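Local coordinates for protein inositol-3-phosphate synthase (Caenorhabditis elegans, PDB 1VKO) that belongs to the myo-inositol-1-phosphate synthase family, with a Rossmann-like domain, and binds nicotinamide-adenine-dinucleotide, at residues Y116-L128 / I138-N152. Numbering follows the deposited sequence.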
loop_
_atom_site.group_PDB
_atom_site.type_symbol
_atom_site.label_atom_id
_atom_site.label_comp_id
_atom_site.label_asym_id
_atom_site.label_seq_id
_atom_site.Cartn_x
_atom_site.Cartn_y
_atom_site.Cartn_z
ATOM N N TYR A 116 -22.278 -13.710 -14.326
ATOM C CA TYR A 116 -21.855 -12.693 -15.302
ATOM C C TYR A 116 -21.556 -11.406 -14.606
ATOM O O TYR A 116 -21.822 -10.367 -15.160
ATOM C CB TYR A 116 -22.896 -12.409 -16.428
ATOM C CG TYR A 116 -23.015 -13.529 -17.465
ATOM C CD1 TYR A 116 -21.906 -13.955 -18.177
ATOM C CD2 TYR A 116 -24.221 -14.171 -17.694
ATOM C CE1 TYR A 116 -21.987 -14.974 -19.068
ATOM C CE2 TYR A 116 -24.319 -15.200 -18.627
ATOM C CZ TYR A 116 -23.196 -15.593 -19.300
ATOM O OH TYR A 116 -23.245 -16.629 -20.182
ATOM N N PHE A 117 -20.971 -11.448 -13.414
ATOM C CA PHE A 117 -20.574 -10.194 -12.770
ATOM C C PHE A 117 -19.503 -9.438 -13.585
ATOM O O PHE A 117 -18.756 -10.015 -14.378
ATOM C CB PHE A 117 -20.092 -10.432 -11.341
ATOM C CG PHE A 117 -21.197 -10.631 -10.335
ATOM C CD1 PHE A 117 -22.518 -10.873 -10.741
ATOM C CD2 PHE A 117 -20.901 -10.618 -8.963
ATOM C CE1 PHE A 117 -23.540 -11.079 -9.811
ATOM C CE2 PHE A 117 -21.914 -10.829 -8.004
ATOM C CZ PHE A 117 -23.240 -11.070 -8.432
ATOM N N GLY A 118 -19.463 -8.130 -13.404
ATOM C CA GLY A 118 -18.563 -7.315 -14.178
ATOM C C GLY A 118 -18.932 -7.111 -15.623
ATOM O O GLY A 118 -18.125 -6.562 -16.372
ATOM N N SER A 119 -20.132 -7.561 -16.020
ATOM C CA SER A 119 -20.745 -7.191 -17.303
ATOM C C SER A 119 -21.615 -5.962 -17.022
ATOM O O SER A 119 -22.509 -6.054 -16.200
ATOM C CB SER A 119 -21.623 -8.359 -17.803
ATOM O OG SER A 119 -22.097 -8.182 -19.146
ATOM N N VAL A 120 -21.353 -4.807 -17.630
ATOM C CA VAL A 120 -22.306 -3.694 -17.498
ATOM C C VAL A 120 -23.707 -4.118 -17.965
ATOM O O VAL A 120 -24.702 -3.894 -17.252
ATOM C CB VAL A 120 -21.878 -2.409 -18.236
ATOM C CG1 VAL A 120 -22.945 -1.322 -18.132
ATOM C CG2 VAL A 120 -20.588 -1.852 -17.663
ATOM N N THR A 121 -23.803 -4.766 -19.124
ATOM C CA THR A 121 -25.120 -5.034 -19.704
ATOM C C THR A 121 -25.905 -6.036 -18.880
ATOM O O THR A 121 -27.102 -5.917 -18.802
ATOM C CB THR A 121 -25.029 -5.485 -21.166
ATOM O OG1 THR A 121 -24.227 -6.674 -21.288
ATOM C CG2 THR A 121 -24.297 -4.434 -22.014
ATOM N N GLN A 122 -25.223 -6.993 -18.244
ATOM C CA GLN A 122 -25.900 -8.069 -17.554
ATOM C C GLN A 122 -26.177 -7.720 -16.110
ATOM O O GLN A 122 -27.065 -8.318 -15.530
ATOM C CB GLN A 122 -25.134 -9.405 -17.604
ATOM C CG GLN A 122 -24.928 -10.012 -18.983
ATOM C CD GLN A 122 -26.203 -10.028 -19.854
ATOM O OE1 GLN A 122 -26.256 -9.373 -20.899
ATOM N NE2 GLN A 122 -27.213 -10.775 -19.423
ATOM N N THR A 123 -25.433 -6.762 -15.530
ATOM C CA THR A 123 -25.546 -6.463 -14.089
ATOM C C THR A 123 -25.599 -4.993 -13.628
ATOM O O THR A 123 -25.925 -4.741 -12.463
ATOM C CB THR A 123 -24.506 -7.291 -13.210
ATOM O OG1 THR A 123 -23.229 -6.657 -13.204
ATOM C CG2 THR A 123 -24.197 -8.630 -13.828
ATOM N N ALA A 124 -25.305 -4.021 -14.490
ATOM C CA ALA A 124 -25.572 -2.625 -14.099
ATOM C C ALA A 124 -27.071 -2.386 -13.905
ATOM O O ALA A 124 -27.910 -3.000 -14.587
ATOM C CB ALA A 124 -24.994 -1.632 -15.115
ATOM N N THR A 125 -27.420 -1.548 -12.933
ATOM C CA THR A 125 -28.793 -1.052 -12.874
ATOM C C THR A 125 -28.796 0.446 -13.164
ATOM O O THR A 125 -27.755 1.123 -13.097
ATOM C CB THR A 125 -29.475 -1.325 -11.547
ATOM O OG1 THR A 125 -28.697 -0.738 -10.508
ATOM C CG2 THR A 125 -29.557 -2.858 -11.224
ATOM N N VAL A 126 -29.981 0.938 -13.513
ATOM C CA VAL A 126 -30.157 2.279 -14.043
ATOM C C VAL A 126 -31.222 2.991 -13.209
ATOM O O VAL A 126 -32.178 2.375 -12.759
ATOM C CB VAL A 126 -30.558 2.204 -15.545
ATOM C CG1 VAL A 126 -30.493 3.547 -16.201
ATOM C CG2 VAL A 126 -29.645 1.216 -16.286
ATOM N N HIS A 127 -31.047 4.284 -13.004
ATOM C CA HIS A 127 -31.941 5.059 -12.179
ATOM C C HIS A 127 -32.970 5.762 -13.081
ATOM O O HIS A 127 -32.607 6.667 -13.837
ATOM C CB HIS A 127 -31.113 6.066 -11.394
ATOM C CG HIS A 127 -31.840 6.716 -10.265
ATOM N ND1 HIS A 127 -31.488 7.959 -9.780
ATOM C CD2 HIS A 127 -32.903 6.314 -9.531
ATOM C CE1 HIS A 127 -32.299 8.291 -8.790
ATOM N NE2 HIS A 127 -33.166 7.309 -8.620
ATOM N N LEU A 128 -34.240 5.316 -13.011
ATOM C CA LEU A 128 -35.376 5.973 -13.697
ATOM C C LEU A 128 -36.051 7.074 -12.872
ATOM O O LEU A 128 -36.791 7.901 -13.434
ATOM C CB LEU A 128 -36.448 4.969 -14.080
ATOM C CG LEU A 128 -36.206 3.693 -14.887
ATOM C CD1 LEU A 128 -34.990 3.802 -15.817
ATOM C CD2 LEU A 128 -36.019 2.579 -13.908
ATOM N N ILE A 138 -36.097 4.058 -7.876
ATOM C CA ILE A 138 -36.362 3.002 -8.847
ATOM C C ILE A 138 -35.120 2.724 -9.678
ATOM O O ILE A 138 -34.696 3.553 -10.483
ATOM C CB ILE A 138 -37.571 3.366 -9.788
ATOM C CG1 ILE A 138 -38.875 3.507 -8.989
ATOM C CG2 ILE A 138 -37.726 2.334 -10.890
ATOM C CD1 ILE A 138 -39.377 2.200 -8.307
ATOM N N PHE A 139 -34.567 1.532 -9.486
ATOM C CA PHE A 139 -33.407 1.101 -10.228
ATOM C C PHE A 139 -33.744 -0.166 -11.001
ATOM O O PHE A 139 -34.196 -1.151 -10.425
ATOM C CB PHE A 139 -32.255 0.851 -9.256
ATOM C CG PHE A 139 -31.539 2.113 -8.822
ATOM C CD1 PHE A 139 -30.437 2.597 -9.544
ATOM C CD2 PHE A 139 -31.945 2.805 -7.683
ATOM C CE1 PHE A 139 -29.766 3.755 -9.146
ATOM C CE2 PHE A 139 -31.273 3.973 -7.277
ATOM C CZ PHE A 139 -30.199 4.445 -8.021
ATOM N N VAL A 140 -33.565 -0.143 -12.313
ATOM C CA VAL A 140 -33.840 -1.341 -13.086
ATOM C C VAL A 140 -32.573 -1.856 -13.742
ATOM O O VAL A 140 -31.645 -1.068 -14.020
ATOM C CB VAL A 140 -34.916 -1.129 -14.171
ATOM C CG1 VAL A 140 -36.267 -0.779 -13.528
ATOM C CG2 VAL A 140 -34.441 -0.107 -15.217
ATOM N N PRO A 141 -32.524 -3.169 -13.957
ATOM C CA PRO A 141 -31.439 -3.760 -14.707
ATOM C C PRO A 141 -31.344 -3.078 -16.075
ATOM O O PRO A 141 -32.365 -2.829 -16.736
ATOM C CB PRO A 141 -31.862 -5.234 -14.848
ATOM C CG PRO A 141 -32.766 -5.475 -13.655
ATOM C CD PRO A 141 -33.503 -4.178 -13.491
ATOM N N PHE A 142 -30.125 -2.762 -16.481
ATOM C CA PHE A 142 -29.869 -2.330 -17.815
ATOM C C PHE A 142 -30.602 -3.185 -18.869
ATOM O O PHE A 142 -31.122 -2.648 -19.863
ATOM C CB PHE A 142 -28.369 -2.392 -18.053
ATOM C CG PHE A 142 -27.936 -1.722 -19.308
ATOM C CD1 PHE A 142 -27.655 -0.362 -19.312
ATOM C CD2 PHE A 142 -27.815 -2.448 -20.496
ATOM C CE1 PHE A 142 -27.272 0.270 -20.491
ATOM C CE2 PHE A 142 -27.424 -1.835 -21.673
ATOM C CZ PHE A 142 -27.158 -0.468 -21.673
ATOM N N LYS A 143 -30.634 -4.503 -18.683
ATOM C CA LYS A 143 -31.116 -5.381 -19.761
ATOM C C LYS A 143 -32.639 -5.371 -19.866
ATOM O O LYS A 143 -33.189 -5.910 -20.807
ATOM C CB LYS A 143 -30.591 -6.800 -19.587
ATOM C CG LYS A 143 -30.994 -7.467 -18.263
ATOM C CD LYS A 143 -30.048 -8.604 -17.955
ATOM C CE LYS A 143 -30.300 -9.154 -16.589
ATOM N NZ LYS A 143 -31.607 -9.866 -16.703
ATOM N N ASP A 144 -33.301 -4.729 -18.898
ATOM C CA ASP A 144 -34.743 -4.572 -18.906
ATOM C C ASP A 144 -35.232 -3.339 -19.692
ATOM O O ASP A 144 -36.422 -3.197 -19.944
ATOM C CB ASP A 144 -35.255 -4.493 -17.468
ATOM C CG ASP A 144 -35.161 -5.821 -16.731
ATOM O OD1 ASP A 144 -34.617 -6.795 -17.273
ATOM O OD2 ASP A 144 -35.599 -5.984 -15.582
ATOM N N ILE A 145 -34.325 -2.435 -20.058
ATOM C CA ILE A 145 -34.716 -1.185 -20.682
ATOM C C ILE A 145 -35.048 -1.352 -22.171
ATOM O O ILE A 145 -36.190 -1.154 -22.561
ATOM C CB ILE A 145 -33.658 -0.106 -20.425
ATOM C CG1 ILE A 145 -33.566 0.177 -18.932
ATOM C CG2 ILE A 145 -33.999 1.166 -21.171
ATOM C CD1 ILE A 145 -32.352 1.072 -18.575
ATOM N N VAL A 146 -34.055 -1.684 -22.998
ATOM C CA VAL A 146 -34.336 -2.212 -24.337
ATOM C C VAL A 146 -33.825 -3.659 -24.401
ATOM O O VAL A 146 -32.815 -3.982 -23.794
ATOM C CB VAL A 146 -33.825 -1.326 -25.529
ATOM C CG1 VAL A 146 -34.519 0.022 -25.552
ATOM C CG2 VAL A 146 -32.354 -1.124 -25.499
ATOM N N PRO A 147 -34.582 -4.547 -25.038
ATOM C CA PRO A 147 -34.192 -5.955 -25.123
ATOM C C PRO A 147 -32.812 -6.127 -25.747
ATOM O O PRO A 147 -32.524 -5.546 -26.802
ATOM C CB PRO A 147 -35.294 -6.580 -26.007
ATOM C CG PRO A 147 -36.502 -5.665 -25.831
ATOM C CD PRO A 147 -35.898 -4.287 -25.659
ATOM N N ILE A 148 -31.947 -6.891 -25.077
ATOM C CA ILE A 148 -30.584 -7.142 -25.569
ATOM C C ILE A 148 -30.243 -8.612 -25.395
ATOM O O ILE A 148 -30.919 -9.302 -24.668
ATOM C CB ILE A 148 -29.532 -6.265 -24.845
ATOM C CG1 ILE A 148 -29.591 -6.482 -23.324
ATOM C CG2 ILE A 148 -29.693 -4.799 -25.233
ATOM C CD1 ILE A 148 -28.502 -5.810 -22.524
ATOM N N LEU A 149 -29.202 -9.092 -26.067
ATOM C CA LEU A 149 -28.770 -10.477 -25.889
ATOM C C LEU A 149 -28.329 -10.802 -24.457
ATOM O O LEU A 149 -27.943 -9.918 -23.693
ATOM C CB LEU A 149 -27.609 -10.780 -26.829
ATOM C CG LEU A 149 -27.827 -10.631 -28.323
ATOM C CD1 LEU A 149 -26.477 -10.422 -28.973
ATOM C CD2 LEU A 149 -28.549 -11.882 -28.864
ATOM N N SER A 150 -28.424 -12.079 -24.099
ATOM C CA SER A 150 -27.684 -12.613 -22.968
ATOM C C SER A 150 -26.497 -13.302 -23.562
ATOM O O SER A 150 -26.602 -13.835 -24.670
ATOM C CB SER A 150 -28.513 -13.670 -22.243
ATOM O OG SER A 150 -27.671 -14.618 -21.589
ATOM N N PRO A 151 -25.377 -13.363 -22.856
ATOM C CA PRO A 151 -24.205 -14.036 -23.422
ATOM C C PRO A 151 -24.491 -15.508 -23.674
ATOM O O PRO A 151 -23.739 -16.150 -24.388
ATOM C CB PRO A 151 -23.139 -13.865 -22.339
ATOM C CG PRO A 151 -23.575 -12.614 -21.587
ATOM C CD PRO A 151 -25.098 -12.805 -21.516
ATOM N N ASN A 152 -25.565 -16.033 -23.086
ATOM C CA ASN A 152 -25.956 -17.402 -23.345
ATOM C C ASN A 152 -26.436 -17.580 -24.785
ATOM O O ASN A 152 -26.408 -18.684 -25.293
ATOM C CB ASN A 152 -27.023 -17.879 -22.339
ATOM C CG ASN A 152 -26.536 -17.808 -20.893
ATOM O OD1 ASN A 152 -25.329 -17.892 -20.601
ATOM N ND2 ASN A 152 -27.473 -17.646 -19.980
HETATM O O HOH W 1 -28.738 -5.885 -16.668
#
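His127 and Phe139 form an offset stack across an antiparallel beta hairpin of strands 125-131 and 136-141, ring centroids 4.4 Å apart and planes 9° apart. In the chain the hairpin lies between helix 87-100 and strand 154-159, an outer strand of the parallel sheet. His127 CG lies anti to its own N (chi1 -166°), which carries the imidazole over the Phe139 ring; its NE2 is hydrogen-bonded to Gln137 OE1.

Backbone bonds join the strands: Val126 and Val140 bond to each other both ways, and Leu128 N donates to Ile138 O. Past the strands, Phe142 N gives an almost straight bond to Ala124 O (2.9 Å, 179° at the hydrogen). A water bridges Thr121 O and Lys143 N.

On the face of Val126 and Val140 the contacts across the hairpin are apolar. Leu128 CD2 presses tightly on both methyls of Val140, 3.4 Å from CG1 and from CG2. Val126 CG2 meets Ile145 CD1. The Phe142 ring lies by Thr121 CA and Val126 CG2, and packs on Leu505 and Val509 of helix 498-513.

Beyond the strands, where 116-119 meets 150-152, Tyr116 OH donates to Asn152 OD1, at an uncertain, unusually short distance. Pro151 CG makes a CH-pi contact over the Tyr116 ring, 3.8 Å from its centroid.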